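Local structure of phospho-furanose lactonase (Mycoplasma synoviae, 3OVG) at residues I203-S215 / K325-D337. The protein hydrolyses phosphorylated furanose lactones such as D-xylono-1,4-lactone 5-phosphate, and also carboxy 1,4-lactones, as a zinc-dependent enzyme of the phosphotriesterase family. Residues are numbered along the deposited sequence; the frame is centred on the assembly and turned at random.
Sequences IGFGANPDKIQIS and KRVLAFDEKRNFD
K211 and V327 bring the two backbones closest, CA to CA 4.9 Å, whereas G206, whose positive phi completes a Schellman motif at the end of helix 195-205, lies 7.8 Å from F336, CA to CA. The K211 chain, bent at chi2 and chi3, carries NZ to the backbone carbonyl of R326, where it donates to R326 O at 3.3 Å; a water bridges NZ and R326 O as well. The approach of K211 NZ to A329 O, 2.4 Å, is improbably short and doubtful in detail. NZ also forms a weak salt bridge with D331 OD1. D331 OD2 accepts from N208 ND2 at 2.8 Å through its syn lone pair; the N-H...O angle of 174° shows a straight bond, and the amide and carboxylate planes lie only 30° apart. With CG turned away from the backbone N (chi1 -176°), N208 points ND2 at D331 while OD1 closes an Asx turn onto D210 N. R334 lays its guanidinium edge against G206 O, with NH2 at 3.1 Å and NH1 weaker. D210 OD2 meets R326 NH1 in a weak salt bridge at 3.3 Å; NH2 of that arginine bonds to K267 O and T236 OG1. In the phosphotriesterase-family TIM barrel, the contact joins the loop between helix 195-205 and strand 212-215 to the tail following helix 313-327, with F205 and F336 both packing on helix 165-181.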
loop_
_atom_site.group_PDB
_atom_site.type_symbol
_atom_site.label_atom_id
_atom_site.label_comp_id
_atom_site.label_asym_id
_atom_site.label_seq_id
_atom_site.Cartn_x
_atom_site.Cartn_y
_atom_site.Cartn_z
ATOM N N ILE A 203 -24.988 -28.859 -13.836
ATOM C CA ILE A 203 -25.648 -30.033 -14.344
ATOM C C ILE A 203 -26.367 -30.738 -13.222
ATOM O O ILE A 203 -27.449 -31.245 -13.412
ATOM C CB ILE A 203 -24.626 -30.991 -14.985
ATOM C CG1 ILE A 203 -24.081 -30.383 -16.287
ATOM C CG2 ILE A 203 -25.268 -32.351 -15.195
ATOM C CD1 ILE A 203 -22.763 -31.082 -16.829
ATOM N N GLY A 204 -25.776 -30.736 -12.033
ATOM C CA GLY A 204 -26.446 -31.289 -10.870
ATOM C C GLY A 204 -27.748 -30.571 -10.510
ATOM O O GLY A 204 -28.679 -31.189 -9.980
ATOM N N PHE A 205 -27.818 -29.266 -10.755
ATOM C CA PHE A 205 -29.062 -28.550 -10.519
ATOM C C PHE A 205 -30.097 -28.873 -11.598
ATOM O O PHE A 205 -31.270 -28.562 -11.436
ATOM C CB PHE A 205 -28.850 -27.043 -10.468
ATOM C CG PHE A 205 -28.248 -26.567 -9.202
ATOM C CD1 PHE A 205 -28.962 -26.642 -8.015
ATOM C CD2 PHE A 205 -26.965 -26.046 -9.194
ATOM C CE1 PHE A 205 -28.408 -26.176 -6.822
ATOM C CE2 PHE A 205 -26.389 -25.586 -8.018
ATOM C CZ PHE A 205 -27.106 -25.654 -6.819
ATOM N N GLY A 206 -29.650 -29.465 -12.702
ATOM C CA GLY A 206 -30.557 -29.777 -13.789
ATOM C C GLY A 206 -30.295 -28.952 -15.044
ATOM O O GLY A 206 -31.030 -29.056 -16.014
ATOM N N ALA A 207 -29.253 -28.128 -15.053
ATOM C CA ALA A 207 -28.973 -27.349 -16.263
ATOM C C ALA A 207 -28.552 -28.265 -17.404
ATOM O O ALA A 207 -27.969 -29.304 -17.159
ATOM C CB ALA A 207 -27.913 -26.248 -16.002
ATOM N N ASN A 208 -28.873 -27.880 -18.639
ATOM C CA ASN A 208 -28.412 -28.598 -19.830
ATOM C C ASN A 208 -26.936 -28.295 -20.154
ATOM O O ASN A 208 -26.602 -27.145 -20.468
ATOM C CB ASN A 208 -29.305 -28.205 -21.009
ATOM C CG ASN A 208 -28.988 -28.977 -22.299
ATOM O OD1 ASN A 208 -28.066 -29.794 -22.372
ATOM N ND2 ASN A 208 -29.765 -28.688 -23.338
ATOM N N PRO A 209 -26.063 -29.325 -20.119
ATOM C CA PRO A 209 -24.654 -29.114 -20.458
ATOM C C PRO A 209 -24.519 -28.364 -21.784
ATOM O O PRO A 209 -23.544 -27.679 -22.027
ATOM C CB PRO A 209 -24.104 -30.540 -20.662
ATOM C CG PRO A 209 -25.136 -31.470 -20.124
ATOM C CD PRO A 209 -26.434 -30.751 -20.055
ATOM N N ASP A 210 -25.488 -28.543 -22.664
ATOM C CA ASP A 210 -25.407 -27.920 -23.979
ATOM C C ASP A 210 -25.533 -26.407 -23.988
ATOM O O ASP A 210 -25.251 -25.771 -25.015
ATOM C CB ASP A 210 -26.471 -28.486 -24.918
ATOM C CG ASP A 210 -25.862 -29.216 -26.072
ATOM O OD1 ASP A 210 -25.355 -30.343 -25.832
ATOM O OD2 ASP A 210 -25.866 -28.644 -27.206
ATOM N N LYS A 211 -25.992 -25.853 -22.875
ATOM C CA LYS A 211 -26.219 -24.403 -22.723
ATOM C C LYS A 211 -25.096 -23.700 -21.939
ATOM O O LYS A 211 -25.154 -22.470 -21.691
ATOM C CB LYS A 211 -27.528 -24.148 -21.979
ATOM C CG LYS A 211 -28.799 -24.578 -22.678
ATOM C CD LYS A 211 -29.048 -23.787 -23.974
ATOM C CE LYS A 211 -28.413 -24.489 -25.195
ATOM N NZ LYS A 211 -29.121 -24.131 -26.446
ATOM N N ILE A 212 -24.076 -24.469 -21.565
ATOM C CA ILE A 212 -23.077 -23.997 -20.616
ATOM C C ILE A 212 -21.742 -23.701 -21.266
ATOM O O ILE A 212 -21.110 -24.590 -21.853
ATOM C CB ILE A 212 -22.811 -25.047 -19.497
ATOM C CG1 ILE A 212 -24.114 -25.444 -18.781
ATOM C CG2 ILE A 212 -21.649 -24.580 -18.540
ATOM C CD1 ILE A 212 -23.881 -26.409 -17.606
ATOM N N GLN A 213 -21.303 -22.458 -21.124
ATOM C CA GLN A 213 -19.904 -22.125 -21.379
ATOM C C GLN A 213 -19.140 -21.817 -20.090
ATOM O O GLN A 213 -19.681 -21.179 -19.140
ATOM C CB GLN A 213 -19.810 -20.901 -22.274
ATOM C CG GLN A 213 -20.121 -21.156 -23.738
ATOM C CD GLN A 213 -20.162 -19.860 -24.514
ATOM O OE1 GLN A 213 -21.180 -19.153 -24.490
ATOM N NE2 GLN A 213 -19.059 -19.536 -25.212
ATOM N N ILE A 214 -17.882 -22.256 -20.058
ATOM C CA ILE A 214 -17.011 -21.921 -18.953
ATOM C C ILE A 214 -15.806 -21.112 -19.442
ATOM O O ILE A 214 -15.027 -21.588 -20.266
ATOM C CB ILE A 214 -16.550 -23.161 -18.169
ATOM C CG1 ILE A 214 -17.760 -23.935 -17.631
ATOM C CG2 ILE A 214 -15.665 -22.721 -16.986
ATOM C CD1 ILE A 214 -17.365 -25.067 -16.697
ATOM N N SER A 215 -15.648 -19.896 -18.921
ATOM C CA SER A 215 -14.617 -18.971 -19.422
ATOM C C SER A 215 -13.310 -19.059 -18.627
ATOM O O SER A 215 -13.307 -19.521 -17.477
ATOM C CB SER A 215 -15.140 -17.517 -19.382
ATOM O OG SER A 215 -15.622 -17.104 -20.651
ATOM N N LYS A 325 -23.588 -21.095 -32.289
ATOM C CA LYS A 325 -24.932 -21.296 -32.796
ATOM C C LYS A 325 -25.664 -22.312 -31.918
ATOM O O LYS A 325 -26.867 -22.167 -31.614
ATOM C CB LYS A 325 -24.877 -21.757 -34.265
ATOM C CG LYS A 325 -26.209 -22.082 -34.881
ATOM C CD LYS A 325 -26.198 -21.782 -36.405
ATOM C CE LYS A 325 -25.630 -22.909 -37.231
ATOM N NZ LYS A 325 -26.731 -23.799 -37.766
ATOM N N ARG A 326 -24.915 -23.320 -31.496
ATOM C CA ARG A 326 -25.389 -24.338 -30.561
ATOM C C ARG A 326 -25.565 -23.809 -29.139
ATOM O O ARG A 326 -26.647 -23.881 -28.579
ATOM C CB ARG A 326 -24.438 -25.536 -30.540
ATOM C CG ARG A 326 -24.810 -26.558 -29.496
ATOM C CD ARG A 326 -23.952 -27.829 -29.593
ATOM N NE ARG A 326 -22.533 -27.619 -29.279
ATOM C CZ ARG A 326 -22.072 -27.339 -28.061
ATOM N NH1 ARG A 326 -22.916 -27.202 -27.043
ATOM N NH2 ARG A 326 -20.765 -27.174 -27.854
ATOM N N VAL A 327 -24.506 -23.266 -28.555
ATOM C CA VAL A 327 -24.514 -22.981 -27.122
ATOM C C VAL A 327 -25.323 -21.732 -26.737
ATOM O O VAL A 327 -25.740 -21.618 -25.589
ATOM C CB VAL A 327 -23.096 -22.892 -26.544
ATOM C CG1 VAL A 327 -22.357 -24.188 -26.789
ATOM C CG2 VAL A 327 -22.316 -21.704 -27.156
ATOM N N LEU A 328 -25.570 -20.832 -27.694
ATOM C CA LEU A 328 -26.302 -19.593 -27.420
ATOM C C LEU A 328 -27.794 -19.684 -27.759
ATOM O O LEU A 328 -28.551 -18.751 -27.479
ATOM C CB LEU A 328 -25.676 -18.409 -28.177
ATOM C CG LEU A 328 -24.242 -18.020 -27.775
ATOM C CD1 LEU A 328 -23.781 -16.886 -28.708
ATOM C CD2 LEU A 328 -24.216 -17.523 -26.337
ATOM N N ALA A 329 -28.216 -20.798 -28.364
ATOM C CA ALA A 329 -29.624 -20.975 -28.740
ATOM C C ALA A 329 -30.468 -21.203 -27.490
ATOM O O ALA A 329 -30.043 -21.945 -26.618
ATOM C CB ALA A 329 -29.755 -22.176 -29.699
ATOM N N PHE A 330 -31.642 -20.594 -27.367
ATOM C CA PHE A 330 -32.490 -20.935 -26.224
ATOM C C PHE A 330 -32.970 -22.387 -26.287
ATOM O O PHE A 330 -33.278 -22.906 -27.368
ATOM C CB PHE A 330 -33.697 -19.996 -26.132
ATOM C CG PHE A 330 -33.423 -18.736 -25.318
ATOM C CD1 PHE A 330 -32.289 -17.975 -25.556
ATOM C CD2 PHE A 330 -34.295 -18.333 -24.325
ATOM C CE1 PHE A 330 -32.025 -16.821 -24.827
ATOM C CE2 PHE A 330 -34.056 -17.159 -23.588
ATOM C CZ PHE A 330 -32.931 -16.409 -23.830
ATOM N N ASP A 331 -33.048 -23.040 -25.131
ATOM C CA ASP A 331 -33.722 -24.338 -25.043
ATOM C C ASP A 331 -35.188 -24.042 -24.911
ATOM O O ASP A 331 -35.555 -22.889 -24.641
ATOM C CB ASP A 331 -33.308 -25.093 -23.780
ATOM C CG ASP A 331 -32.132 -25.982 -24.003
ATOM O OD1 ASP A 331 -31.632 -26.019 -25.153
ATOM O OD2 ASP A 331 -31.723 -26.643 -23.035
ATOM N N GLU A 332 -36.022 -25.072 -25.085
ATOM C CA GLU A 332 -37.407 -24.969 -24.670
ATOM C C GLU A 332 -37.410 -24.827 -23.146
ATOM O O GLU A 332 -36.556 -25.404 -22.461
ATOM C CB GLU A 332 -38.240 -26.202 -25.073
ATOM C CG GLU A 332 -38.479 -26.382 -26.603
ATOM C CD GLU A 332 -38.812 -25.069 -27.341
ATOM O OE1 GLU A 332 -39.928 -24.493 -27.140
ATOM O OE2 GLU A 332 -37.944 -24.622 -28.140
ATOM N N LYS A 333 -38.397 -24.079 -22.651
ATOM C CA LYS A 333 -38.640 -23.876 -21.228
ATOM C C LYS A 333 -39.002 -25.169 -20.504
ATOM O O LYS A 333 -39.661 -26.045 -21.063
ATOM C CB LYS A 333 -39.799 -22.923 -21.031
ATOM C CG LYS A 333 -39.605 -21.579 -21.630
ATOM C CD LYS A 333 -40.695 -20.678 -21.026
ATOM C CE LYS A 333 -40.841 -19.361 -21.737
ATOM N NZ LYS A 333 -41.648 -18.437 -20.834
ATOM N N ARG A 334 -38.542 -25.286 -19.263
ATOM C CA ARG A 334 -38.855 -26.419 -18.415
ATOM C C ARG A 334 -39.280 -25.879 -17.076
ATOM O O ARG A 334 -39.031 -24.719 -16.764
ATOM C CB ARG A 334 -37.627 -27.308 -18.218
ATOM C CG ARG A 334 -37.204 -27.991 -19.506
ATOM C CD ARG A 334 -36.098 -29.010 -19.245
ATOM N NE ARG A 334 -34.771 -28.419 -19.234
ATOM C CZ ARG A 334 -33.849 -28.630 -18.294
ATOM N NH1 ARG A 334 -34.099 -29.415 -17.251
ATOM N NH2 ARG A 334 -32.658 -28.040 -18.393
ATOM N N ASN A 335 -39.950 -26.719 -16.300
ATOM C CA ASN A 335 -40.166 -26.460 -14.885
ATOM C C ASN A 335 -38.940 -26.921 -14.122
ATOM O O ASN A 335 -38.281 -27.899 -14.501
ATOM C CB ASN A 335 -41.360 -27.254 -14.383
ATOM C CG ASN A 335 -42.653 -26.847 -15.051
ATOM O OD1 ASN A 335 -43.092 -25.697 -14.937
ATOM N ND2 ASN A 335 -43.285 -27.796 -15.746
ATOM N N PHE A 336 -38.619 -26.224 -13.053
ATOM C CA PHE A 336 -37.483 -26.605 -12.238
ATOM C C PHE A 336 -37.927 -27.695 -11.272
ATOM O O PHE A 336 -38.861 -27.482 -10.495
ATOM C CB PHE A 336 -36.977 -25.409 -11.432
ATOM C CG PHE A 336 -35.953 -25.786 -10.400
ATOM C CD1 PHE A 336 -34.715 -26.286 -10.788
ATOM C CD2 PHE A 336 -36.228 -25.666 -9.054
ATOM C CE1 PHE A 336 -33.784 -26.652 -9.856
ATOM C CE2 PHE A 336 -35.278 -26.015 -8.111
ATOM C CZ PHE A 336 -34.062 -26.517 -8.514
ATOM N N ASP A 337 -37.259 -28.839 -11.292
ATOM C CA ASP A 337 -37.673 -29.942 -10.426
ATOM C C ASP A 337 -36.631 -30.245 -9.329
ATOM O O ASP A 337 -35.611 -30.886 -9.592
ATOM C CB ASP A 337 -37.943 -31.174 -11.292
ATOM C CG ASP A 337 -38.491 -32.360 -10.501
ATOM O OD1 ASP A 337 -38.640 -32.270 -9.245
ATOM O OD2 ASP A 337 -38.764 -33.400 -11.165
HETATM O O HOH W 1 -33.595 -30.031 -11.278
HETATM O O HOH W 2 -21.744 -27.628 -24.482
HETATM O O HOH W 3 -28.526 -26.236 -28.082
#